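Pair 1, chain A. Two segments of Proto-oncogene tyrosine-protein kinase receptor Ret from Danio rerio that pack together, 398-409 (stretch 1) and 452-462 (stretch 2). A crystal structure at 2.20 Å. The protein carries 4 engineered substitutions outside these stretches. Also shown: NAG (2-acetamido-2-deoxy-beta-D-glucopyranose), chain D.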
# COMPACT_ATOMS: atom_id res chain seq x y z
N GLY A 398 12.47 4.46 1.70
CA GLY A 398 13.56 3.91 0.93
C GLY A 398 14.85 4.70 1.00
O GLY A 398 15.79 4.41 0.25
N ILE A 399 14.93 5.69 1.89
CA ILE A 399 16.11 6.53 2.08
C ILE A 399 16.52 6.40 3.53
O ILE A 399 15.76 6.79 4.43
CB ILE A 399 15.82 8.01 1.74
CG1 ILE A 399 15.22 8.13 0.33
CG2 ILE A 399 17.07 8.84 1.91
CD1 ILE A 399 14.62 9.48 0.02
N ASP A 400 17.70 5.85 3.77
CA ASP A 400 18.19 5.63 5.12
C ASP A 400 19.15 6.75 5.52
O ASP A 400 20.22 6.90 4.92
CB ASP A 400 18.88 4.27 5.24
CG ASP A 400 19.35 3.98 6.65
OD1 ASP A 400 19.00 4.74 7.57
OD2 ASP A 400 20.08 2.98 6.83
N VAL A 401 18.76 7.53 6.52
CA VAL A 401 19.60 8.58 7.08
C VAL A 401 19.82 8.28 8.55
O VAL A 401 18.86 7.98 9.28
CB VAL A 401 18.97 9.97 6.88
CG1 VAL A 401 19.75 11.04 7.66
CG2 VAL A 401 18.89 10.32 5.39
N THR A 402 21.07 8.33 8.98
CA THR A 402 21.44 8.12 10.37
C THR A 402 21.98 9.42 10.95
O THR A 402 22.68 10.16 10.26
CB THR A 402 22.49 7.02 10.47
OG1 THR A 402 23.57 7.35 9.59
CG2 THR A 402 21.89 5.68 10.04
N TYR A 403 21.65 9.68 12.20
CA TYR A 403 21.99 10.94 12.86
C TYR A 403 22.99 10.70 13.98
O TYR A 403 22.95 9.66 14.66
CB TYR A 403 20.73 11.62 13.40
CG TYR A 403 19.72 11.97 12.33
CD1 TYR A 403 18.81 11.04 11.87
CD2 TYR A 403 19.70 13.24 11.75
CE1 TYR A 403 17.89 11.35 10.88
CE2 TYR A 403 18.78 13.56 10.74
CZ TYR A 403 17.88 12.61 10.31
OH TYR A 403 16.98 12.93 9.33
N GLN A 404 23.90 11.66 14.17
CA GLN A 404 24.91 11.57 15.21
C GLN A 404 25.11 12.94 15.85
O GLN A 404 24.99 13.97 15.19
CB GLN A 404 26.23 11.04 14.66
CG GLN A 404 26.58 9.67 15.18
N LEU A 405 25.40 12.93 17.14
CA LEU A 405 25.78 14.14 17.85
C LEU A 405 27.29 14.18 18.02
O LEU A 405 27.91 13.16 18.34
CB LEU A 405 25.10 14.23 19.23
CG LEU A 405 23.61 14.59 19.24
CD1 LEU A 405 23.14 14.81 20.66
CD2 LEU A 405 23.37 15.82 18.39
N GLU A 406 27.88 15.35 17.79
CA GLU A 406 29.30 15.55 18.00
C GLU A 406 29.53 16.88 18.71
O GLU A 406 28.69 17.79 18.66
CB GLU A 406 30.09 15.50 16.68
CG GLU A 406 29.96 14.18 15.93
CD GLU A 406 30.26 12.97 16.80
OE1 GLU A 406 31.24 13.03 17.59
OE2 GLU A 406 29.50 11.97 16.71
N ILE A 407 30.67 16.98 19.39
CA ILE A 407 31.00 18.18 20.15
C ILE A 407 31.52 19.25 19.19
O ILE A 407 32.33 18.97 18.30
CB ILE A 407 32.01 17.87 21.26
CG1 ILE A 407 31.58 16.63 22.05
CG2 ILE A 407 32.12 19.05 22.21
CD1 ILE A 407 31.97 15.30 21.40
N VAL A 408 31.03 20.48 19.38
CA VAL A 408 31.37 21.59 18.50
C VAL A 408 32.86 21.90 18.61
O VAL A 408 33.62 21.63 17.67
CB VAL A 408 30.52 22.84 18.84
CG1 VAL A 408 29.13 22.71 18.23
CG2 VAL A 408 30.41 23.03 20.36
N ASP A 409 33.29 22.45 19.74
CA ASP A 409 34.69 22.81 19.92
C ASP A 409 35.51 21.56 20.17
O ASP A 409 35.07 20.63 20.85
CB ASP A 409 34.84 23.79 21.08
N LEU A 452 24.63 23.38 26.50
CA LEU A 452 25.39 22.47 25.65
C LEU A 452 25.21 22.87 24.19
O LEU A 452 24.09 23.17 23.75
CB LEU A 452 24.95 21.03 25.86
CG LEU A 452 25.04 20.50 27.29
CD1 LEU A 452 24.40 19.13 27.37
CD2 LEU A 452 26.50 20.44 27.74
N GLU A 453 26.31 22.88 23.45
CA GLU A 453 26.32 23.23 22.03
C GLU A 453 26.85 22.03 21.27
O GLU A 453 28.01 21.65 21.44
CB GLU A 453 27.17 24.48 21.76
N TYR A 454 26.00 21.42 20.45
CA TYR A 454 26.37 20.24 19.68
C TYR A 454 26.36 20.56 18.19
O TYR A 454 25.78 21.55 17.73
CB TYR A 454 25.41 19.07 19.92
CG TYR A 454 25.38 18.50 21.31
CD1 TYR A 454 24.52 19.02 22.27
CD2 TYR A 454 26.17 17.41 21.65
CE1 TYR A 454 24.47 18.49 23.55
CE2 TYR A 454 26.12 16.86 22.93
CZ TYR A 454 25.27 17.41 23.87
OH TYR A 454 25.20 16.89 25.14
N VAL A 455 27.00 19.67 17.44
CA VAL A 455 26.80 19.56 16.01
C VAL A 455 26.02 18.27 15.78
O VAL A 455 26.38 17.22 16.34
CB VAL A 455 28.12 19.56 15.23
CG1 VAL A 455 27.86 19.13 13.79
CG2 VAL A 455 28.76 20.95 15.25
N VAL A 456 24.95 18.35 15.00
CA VAL A 456 24.23 17.16 14.57
C VAL A 456 24.68 16.84 13.15
O VAL A 456 24.76 17.74 12.29
CB VAL A 456 22.71 17.36 14.62
CG1 VAL A 456 22.05 16.04 14.29
CG2 VAL A 456 22.29 17.89 15.98
N ILE A 457 24.98 15.57 12.91
CA ILE A 457 25.47 15.09 11.62
C ILE A 457 24.50 14.04 11.13
O ILE A 457 24.28 13.03 11.80
CB ILE A 457 26.90 14.53 11.71
CG1 ILE A 457 27.85 15.60 12.24
CG2 ILE A 457 27.36 14.04 10.35
CD1 ILE A 457 29.30 15.15 12.39
N ALA A 458 23.91 14.28 9.96
CA ALA A 458 23.11 13.29 9.29
C ALA A 458 23.93 12.69 8.16
O ALA A 458 24.77 13.37 7.57
CB ALA A 458 21.81 13.89 8.74
N GLN A 459 23.69 11.41 7.87
CA GLN A 459 24.43 10.69 6.83
C GLN A 459 23.45 9.81 6.07
O GLN A 459 22.84 8.91 6.64
CB GLN A 459 25.57 9.85 7.45
CG GLN A 459 26.29 8.93 6.43
CD GLN A 459 27.52 8.19 6.98
OE1 GLN A 459 28.02 8.48 8.08
NE2 GLN A 459 28.01 7.23 6.21
N GLU A 460 23.30 10.09 4.77
CA GLU A 460 22.58 9.19 3.88
C GLU A 460 23.47 7.98 3.59
O GLU A 460 24.67 8.13 3.36
CB GLU A 460 22.20 9.93 2.59
CG GLU A 460 21.15 9.23 1.72
CD GLU A 460 21.75 8.20 0.77
OE1 GLU A 460 22.82 8.47 0.19
OE2 GLU A 460 21.13 7.13 0.59
N GLN A 461 22.89 6.78 3.60
CA GLN A 461 23.72 5.57 3.64
C GLN A 461 24.21 5.17 2.25
O GLN A 461 25.40 4.90 2.06
CB GLN A 461 22.96 4.41 4.30
CG GLN A 461 22.84 4.52 5.82
CD GLN A 461 24.11 5.03 6.49
OE1 GLN A 461 24.26 6.23 6.72
NE2 GLN A 461 25.03 4.12 6.83
N GLN A 462 23.32 5.12 1.26
CA GLN A 462 23.71 4.63 -0.06
C GLN A 462 24.86 5.44 -0.66
O GLN A 462 25.80 4.86 -1.22
CB GLN A 462 22.51 4.63 -0.99
CG GLN A 462 22.89 4.33 -2.42
CD GLN A 462 21.71 3.87 -3.25
OE1 GLN A 462 20.59 3.73 -2.74
NE2 GLN A 462 21.96 3.63 -4.53
C1 NAG D . 15.57 -0.28 0.87
C2 NAG D . 16.68 -1.06 1.59
C3 NAG D . 16.10 -1.90 2.72
C4 NAG D . 15.26 -1.04 3.66
C5 NAG D . 14.21 -0.26 2.88
C6 NAG D . 13.44 0.73 3.72
C7 NAG D . 17.06 -3.12 0.28
C8 NAG D . 17.97 -3.81 -0.69
N2 NAG D . 17.43 -1.89 0.65
O3 NAG D . 17.17 -2.51 3.43
O4 NAG D . 14.60 -1.85 4.63
O5 NAG D . 14.83 0.50 1.83
O6 NAG D . 14.17 1.94 3.89
O7 NAG D . 16.04 -3.66 0.71

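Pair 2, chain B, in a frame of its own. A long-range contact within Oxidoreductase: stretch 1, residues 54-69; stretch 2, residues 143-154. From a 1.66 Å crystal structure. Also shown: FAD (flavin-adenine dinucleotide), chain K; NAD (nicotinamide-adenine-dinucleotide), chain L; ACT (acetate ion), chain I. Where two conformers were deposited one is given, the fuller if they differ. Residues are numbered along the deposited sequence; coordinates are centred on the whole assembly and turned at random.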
# COMPACT_ATOMS: atom_id res chain seq x y z
N SER B 54 1.05 5.54 -2.38
CA SER B 54 1.63 6.82 -2.74
C SER B 54 3.15 6.68 -2.79
O SER B 54 3.76 6.07 -1.92
CB SER B 54 1.19 7.93 -1.80
OG SER B 54 1.26 7.55 -0.44
N VAL B 55 3.75 7.24 -3.84
CA VAL B 55 5.13 6.95 -4.16
C VAL B 55 6.08 8.13 -3.96
O VAL B 55 7.12 8.00 -3.30
CB VAL B 55 5.25 6.45 -5.62
CG1 VAL B 55 6.73 6.25 -6.02
CG2 VAL B 55 4.47 5.13 -5.80
N SER B 56 5.73 9.28 -4.53
CA SER B 56 6.69 10.37 -4.65
C SER B 56 5.98 11.69 -4.45
O SER B 56 4.82 11.82 -4.82
CB SER B 56 7.34 10.32 -6.04
OG SER B 56 8.14 11.46 -6.32
N LEU B 57 6.69 12.67 -3.87
CA LEU B 57 6.16 14.03 -3.76
C LEU B 57 6.50 14.90 -4.97
O LEU B 57 5.66 15.68 -5.44
CB LEU B 57 6.68 14.70 -2.49
CG LEU B 57 6.20 14.06 -1.19
CD1 LEU B 57 6.70 14.84 0.02
CD2 LEU B 57 4.69 13.96 -1.15
N SER B 58 7.74 14.79 -5.46
CA SER B 58 8.19 15.56 -6.62
C SER B 58 8.93 14.66 -7.61
O SER B 58 10.08 14.29 -7.35
CB SER B 58 9.13 16.68 -6.17
OG SER B 58 8.48 17.58 -5.29
N PRO B 59 8.29 14.29 -8.73
CA PRO B 59 6.91 14.58 -9.15
C PRO B 59 5.89 13.87 -8.26
O PRO B 59 6.25 12.90 -7.59
CB PRO B 59 6.85 14.01 -10.57
CG PRO B 59 7.90 12.93 -10.59
CD PRO B 59 9.00 13.47 -9.72
N PRO B 60 4.64 14.36 -8.25
CA PRO B 60 3.64 13.72 -7.39
C PRO B 60 3.18 12.41 -8.03
O PRO B 60 2.44 12.44 -9.02
CB PRO B 60 2.51 14.74 -7.34
CG PRO B 60 2.68 15.58 -8.58
CD PRO B 60 4.15 15.59 -8.88
N LEU B 61 3.61 11.29 -7.47
CA LEU B 61 3.34 9.98 -8.08
C LEU B 61 2.66 9.01 -7.14
O LEU B 61 2.93 9.00 -5.94
CB LEU B 61 4.63 9.32 -8.57
CG LEU B 61 5.57 10.07 -9.51
CD1 LEU B 61 6.79 9.21 -9.81
CD2 LEU B 61 4.82 10.42 -10.80
N VAL B 62 1.78 8.18 -7.71
CA VAL B 62 1.16 7.05 -7.01
C VAL B 62 1.26 5.84 -7.90
O VAL B 62 1.56 5.96 -9.09
CB VAL B 62 -0.33 7.30 -6.68
CG1 VAL B 62 -0.47 8.56 -5.86
CG2 VAL B 62 -1.16 7.43 -7.98
N LEU B 63 1.02 4.66 -7.34
CA LEU B 63 0.97 3.47 -8.18
C LEU B 63 -0.21 2.59 -7.80
O LEU B 63 -0.75 2.69 -6.69
CB LEU B 63 2.29 2.67 -8.16
CG LEU B 63 2.78 1.97 -6.89
CD1 LEU B 63 2.02 0.66 -6.64
CD2 LEU B 63 4.28 1.71 -6.99
N ILE B 64 -0.62 1.76 -8.76
CA ILE B 64 -1.55 0.68 -8.50
C ILE B 64 -1.01 -0.58 -9.17
O ILE B 64 -0.26 -0.51 -10.15
CB ILE B 64 -2.98 0.98 -9.03
CG1 ILE B 64 -2.93 1.35 -10.52
CG2 ILE B 64 -3.63 2.10 -8.23
CD1 ILE B 64 -4.32 1.63 -11.11
N CYS B 65 -1.40 -1.74 -8.65
CA CYS B 65 -1.01 -3.01 -9.24
C CYS B 65 -2.27 -3.69 -9.70
O CYS B 65 -3.20 -3.85 -8.91
CB CYS B 65 -0.33 -3.90 -8.20
SG CYS B 65 1.14 -3.13 -7.47
N VAL B 66 -2.31 -4.09 -10.97
CA VAL B 66 -3.52 -4.61 -11.58
C VAL B 66 -3.23 -5.94 -12.24
O VAL B 66 -2.30 -6.06 -13.05
CB VAL B 66 -4.11 -3.62 -12.61
CG1 VAL B 66 -5.36 -4.18 -13.26
CG2 VAL B 66 -4.43 -2.30 -11.93
N GLY B 67 -4.02 -6.96 -11.90
CA GLY B 67 -3.84 -8.28 -12.47
C GLY B 67 -3.91 -8.28 -13.98
O GLY B 67 -4.76 -7.61 -14.58
N LYS B 68 -3.02 -9.05 -14.60
CA LYS B 68 -2.94 -9.08 -16.05
C LYS B 68 -4.22 -9.56 -16.74
O LYS B 68 -4.47 -9.19 -17.89
CB LYS B 68 -1.75 -9.92 -16.50
CG LYS B 68 -0.42 -9.23 -16.27
CD LYS B 68 0.72 -10.18 -16.55
CE LYS B 68 2.05 -9.48 -16.45
NZ LYS B 68 3.17 -10.45 -16.65
N ASP B 69 -5.02 -10.37 -16.05
CA ASP B 69 -6.25 -10.89 -16.64
C ASP B 69 -7.51 -10.06 -16.33
O ASP B 69 -8.61 -10.43 -16.72
CB ASP B 69 -6.46 -12.35 -16.22
CG ASP B 69 -5.39 -13.27 -16.79
OD1 ASP B 69 -4.90 -13.01 -17.91
OD2 ASP B 69 -5.04 -14.26 -16.11
N GLY B 143 5.21 -6.58 -12.92
CA GLY B 143 5.00 -6.95 -11.53
C GLY B 143 4.54 -8.39 -11.38
O GLY B 143 3.55 -8.66 -10.71
N GLY B 144 5.26 -9.33 -11.98
CA GLY B 144 4.86 -10.72 -11.92
C GLY B 144 3.55 -10.92 -12.64
O GLY B 144 3.46 -10.66 -13.85
N ASP B 145 2.52 -11.38 -11.92
CA ASP B 145 1.22 -11.62 -12.55
C ASP B 145 0.36 -10.36 -12.57
O ASP B 145 -0.81 -10.41 -12.97
CB ASP B 145 0.48 -12.83 -11.93
CG ASP B 145 0.23 -12.70 -10.41
OD1 ASP B 145 0.22 -11.58 -9.87
OD2 ASP B 145 0.01 -13.76 -9.76
N HIS B 146 0.95 -9.25 -12.15
CA HIS B 146 0.30 -7.94 -12.19
C HIS B 146 1.18 -7.02 -13.01
O HIS B 146 2.36 -7.30 -13.23
CB HIS B 146 0.15 -7.34 -10.79
CG HIS B 146 -0.95 -7.93 -9.98
ND1 HIS B 146 -1.11 -9.29 -9.80
CD2 HIS B 146 -1.94 -7.34 -9.26
CE1 HIS B 146 -2.15 -9.51 -9.01
NE2 HIS B 146 -2.67 -8.34 -8.68
N THR B 147 0.59 -5.92 -13.45
CA THR B 147 1.35 -4.80 -13.99
C THR B 147 1.25 -3.66 -12.99
O THR B 147 0.18 -3.42 -12.40
CB THR B 147 0.80 -4.34 -15.33
OG1 THR B 147 0.94 -5.40 -16.29
CG2 THR B 147 1.57 -3.12 -15.84
N ILE B 148 2.37 -2.98 -12.76
CA ILE B 148 2.42 -1.84 -11.86
C ILE B 148 2.24 -0.60 -12.72
O ILE B 148 3.05 -0.35 -13.62
CB ILE B 148 3.79 -1.79 -11.16
CG1 ILE B 148 3.98 -3.07 -10.33
CG2 ILE B 148 3.91 -0.55 -10.26
CD1 ILE B 148 5.41 -3.25 -9.81
N PHE B 149 1.18 0.17 -12.47
CA PHE B 149 0.93 1.40 -13.22
C PHE B 149 1.31 2.57 -12.35
O PHE B 149 0.71 2.77 -11.28
CB PHE B 149 -0.56 1.51 -13.60
CG PHE B 149 -1.01 0.48 -14.60
CD1 PHE B 149 -1.47 -0.76 -14.18
CD2 PHE B 149 -0.99 0.76 -15.96
CE1 PHE B 149 -1.89 -1.71 -15.10
CE2 PHE B 149 -1.40 -0.19 -16.89
CZ PHE B 149 -1.85 -1.42 -16.46
N LEU B 150 2.29 3.34 -12.79
CA LEU B 150 2.76 4.51 -12.06
C LEU B 150 2.11 5.72 -12.70
O LEU B 150 2.25 5.96 -13.91
CB LEU B 150 4.28 4.61 -12.18
CG LEU B 150 5.02 5.69 -11.38
CD1 LEU B 150 4.91 5.44 -9.90
CD2 LEU B 150 6.48 5.77 -11.81
N GLY B 151 1.36 6.48 -11.90
CA GLY B 151 0.67 7.64 -12.42
C GLY B 151 1.10 8.92 -11.75
O GLY B 151 1.45 8.91 -10.57
N GLU B 152 1.10 10.01 -12.51
CA GLU B 152 1.38 11.33 -11.93
C GLU B 152 0.05 11.98 -11.57
O GLU B 152 -0.88 12.02 -12.39
CB GLU B 152 2.19 12.20 -12.90
CG GLU B 152 2.46 13.59 -12.32
CD GLU B 152 3.40 14.42 -13.15
OE1 GLU B 152 4.02 13.87 -14.09
OE2 GLU B 152 3.54 15.63 -12.86
N VAL B 153 -0.06 12.49 -10.34
CA VAL B 153 -1.29 13.11 -9.86
C VAL B 153 -1.47 14.46 -10.55
O VAL B 153 -0.61 15.34 -10.42
CB VAL B 153 -1.24 13.32 -8.34
CG1 VAL B 153 -2.54 13.96 -7.86
CG2 VAL B 153 -1.00 11.99 -7.62
N ILE B 154 -2.57 14.59 -11.31
CA ILE B 154 -2.87 15.82 -12.04
C ILE B 154 -3.72 16.74 -11.17
O ILE B 154 -3.50 17.96 -11.13
CB ILE B 154 -3.63 15.53 -13.34
CG1 ILE B 154 -2.85 14.56 -14.22
CG2 ILE B 154 -3.94 16.83 -14.09
CD1 ILE B 154 -1.40 14.95 -14.40
N1 FAD K . -7.43 -6.56 -8.17
C2 FAD K . -6.29 -6.05 -8.61
O2 FAD K . -5.84 -6.40 -9.88
N3 FAD K . -5.53 -5.21 -7.90
C4 FAD K . -5.92 -4.85 -6.67
O4 FAD K . -5.16 -3.97 -5.93
C4X FAD K . -7.13 -5.38 -6.13
N5 FAD K . -7.52 -5.03 -4.86
C5X FAD K . -8.69 -5.53 -4.38
C6 FAD K . -9.10 -5.15 -3.08
C7 FAD K . -10.29 -5.67 -2.56
C7M FAD K . -10.76 -5.28 -1.15
C8 FAD K . -11.08 -6.54 -3.34
C8M FAD K . -12.37 -7.09 -2.76
C9 FAD K . -10.67 -6.92 -4.63
C9A FAD K . -9.46 -6.40 -5.16
N10 FAD K . -9.06 -6.76 -6.44
C10 FAD K . -7.89 -6.25 -6.91
C1' FAD K . -9.84 -7.68 -7.28
C2' FAD K . -10.74 -6.98 -8.27
O2' FAD K . -11.43 -5.94 -7.60
C3' FAD K . -11.79 -7.97 -8.76
O3' FAD K . -12.39 -8.59 -7.64
C4' FAD K . -11.16 -9.07 -9.56
O4' FAD K . -10.20 -8.50 -10.41
C5' FAD K . -12.22 -9.89 -10.34
O5' FAD K . -12.77 -9.20 -11.47
P FAD K . -11.84 -8.42 -12.58
O1P FAD K . -12.49 -8.45 -13.96
O2P FAD K . -10.50 -9.12 -12.64
O3P FAD K . -11.68 -6.99 -12.14
PA NAD L . 2.67 12.94 7.27
O1A NAD L . 4.14 12.57 7.48
O2A NAD L . 2.02 13.04 8.64
O5B NAD L . 1.98 11.76 6.47
C5B NAD L . 1.04 11.97 5.48
C4B NAD L . 1.18 11.21 4.23
O4B NAD L . 2.25 11.73 3.50
C3B NAD L . 1.51 9.79 4.49
O3B NAD L . 0.89 8.99 3.53
C2B NAD L . 2.96 9.73 4.32
O2B NAD L . 3.37 8.45 4.02
C1B NAD L . 3.17 10.65 3.21
N9A NAD L . 4.51 11.21 3.09
C8A NAD L . 5.17 11.98 3.99
N7A NAD L . 6.38 12.30 3.51
C5A NAD L . 6.49 11.73 2.29
C6A NAD L . 7.47 11.69 1.31
N6A NAD L . 8.67 12.36 1.51
N1A NAD L . 7.24 11.01 0.17
C2A NAD L . 6.09 10.35 -0.07
N3A NAD L . 5.13 10.38 0.86
C4A NAD L . 5.30 11.05 2.02
O3 NAD L . 2.53 14.33 6.54
C ACT I . 8.34 -9.91 -13.22
O ACT I . 8.95 -10.88 -12.70
OXT ACT I . 8.47 -8.81 -12.64
CH3 ACT I . 7.51 -10.06 -14.46
O HOH W 1 4.70 -8.41 -15.30

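Pair 1 (Ret receptor kinase) and pair 2 (an oxidoreductase) share a two-stranded antiparallel ladder: 14 central residues superpose with an RMSD of 0.4 Å, and the strand directions meet at 159° and 154°. The register is identical. A:Thr402, A:Gln404 and A:Glu406 face A:Gln459, A:Ile457 and A:Val455 in hydrogen-bonded pairs, just as B:Val62, B:Ile64 and B:Val66 face B:Gly151, B:Phe149 and B:Thr147. The central rungs match closely. In pair 1, A:Gln404 N to A:Ile457 O is 2.8 Å and A:Ile457 N to A:Gln404 O is 2.8 Å. In pair 2, B:Ile64 N to B:Phe149 O is 3.0 Å. The return bond, B:Phe149 N to B:Ile64 O, is 2.8 Å. One further bond closes the same end of each ladder, A:Gln461 N to A:Asp400 O (3.0 Å) and B:Val153 N to B:Pro60 O (2.8 Å). Because B:Pro60 offers only its carbonyl there, the proline does not interrupt the pattern.

Bulk is divided differently between the strands at one matched pair. On the face of A:Val401, A:Tyr403 and A:Leu405, the large A:Tyr403 lies across from small A:Ala458, with CE2 of the tyrosine 3.6 Å from CB of the alanine. At the matching positions stand two leucines, B:Leu63 and B:Leu150; B:Leu63 takes chi1 p where A:Tyr403 takes m, and its CB lies 4.2 Å from B:Leu150 CD1, while B:Leu150 CD2 also reaches B:Leu61 CD1 at 4.0 Å. One rung along, A:Leu405 CD2 meets A:Val456 CG2 at 3.4 Å; its counterpart B:Cys65 puts SG 4.0 Å from B:Ile148 CG1.

The other face is more polar in pair 1. A:Glu406 still packs through its aliphatic part, CG lying 3.7 Å from A:Ile457 CD1; in pair 2, B:Val66 CB lies 3.8 Å from B:Phe149 CE1. A:Gln459 is matched by B:Gly151, which has no side chain; nearby, B:Val62 CG1 meets B:Val153 CG2 at 3.9 Å.

Aromatic rings occupy the matching positions A:Tyr454 and B:His146 but receive different partners. A:Leu405 CD1 sits over a face of the tyrosine, 4.3 Å from the A:Tyr454 ring centroid, whereas B:Gly67 CA covers the histidine, 3.8 Å from the B:His146 ring centroid. B:Gly67 N also donates to FAD O2 (2.8 Å), so the strand end helps bind the flavin. Beyond it, A:Val408 CG1 packs on A:Val455 CG2 at 3.5 Å, while B:Lys68 uses polar links: its N bonds B:Asp145 O (3.1 Å) and its NZ bonds B:Gly144 O (2.8 Å), tying it to the type II' turn.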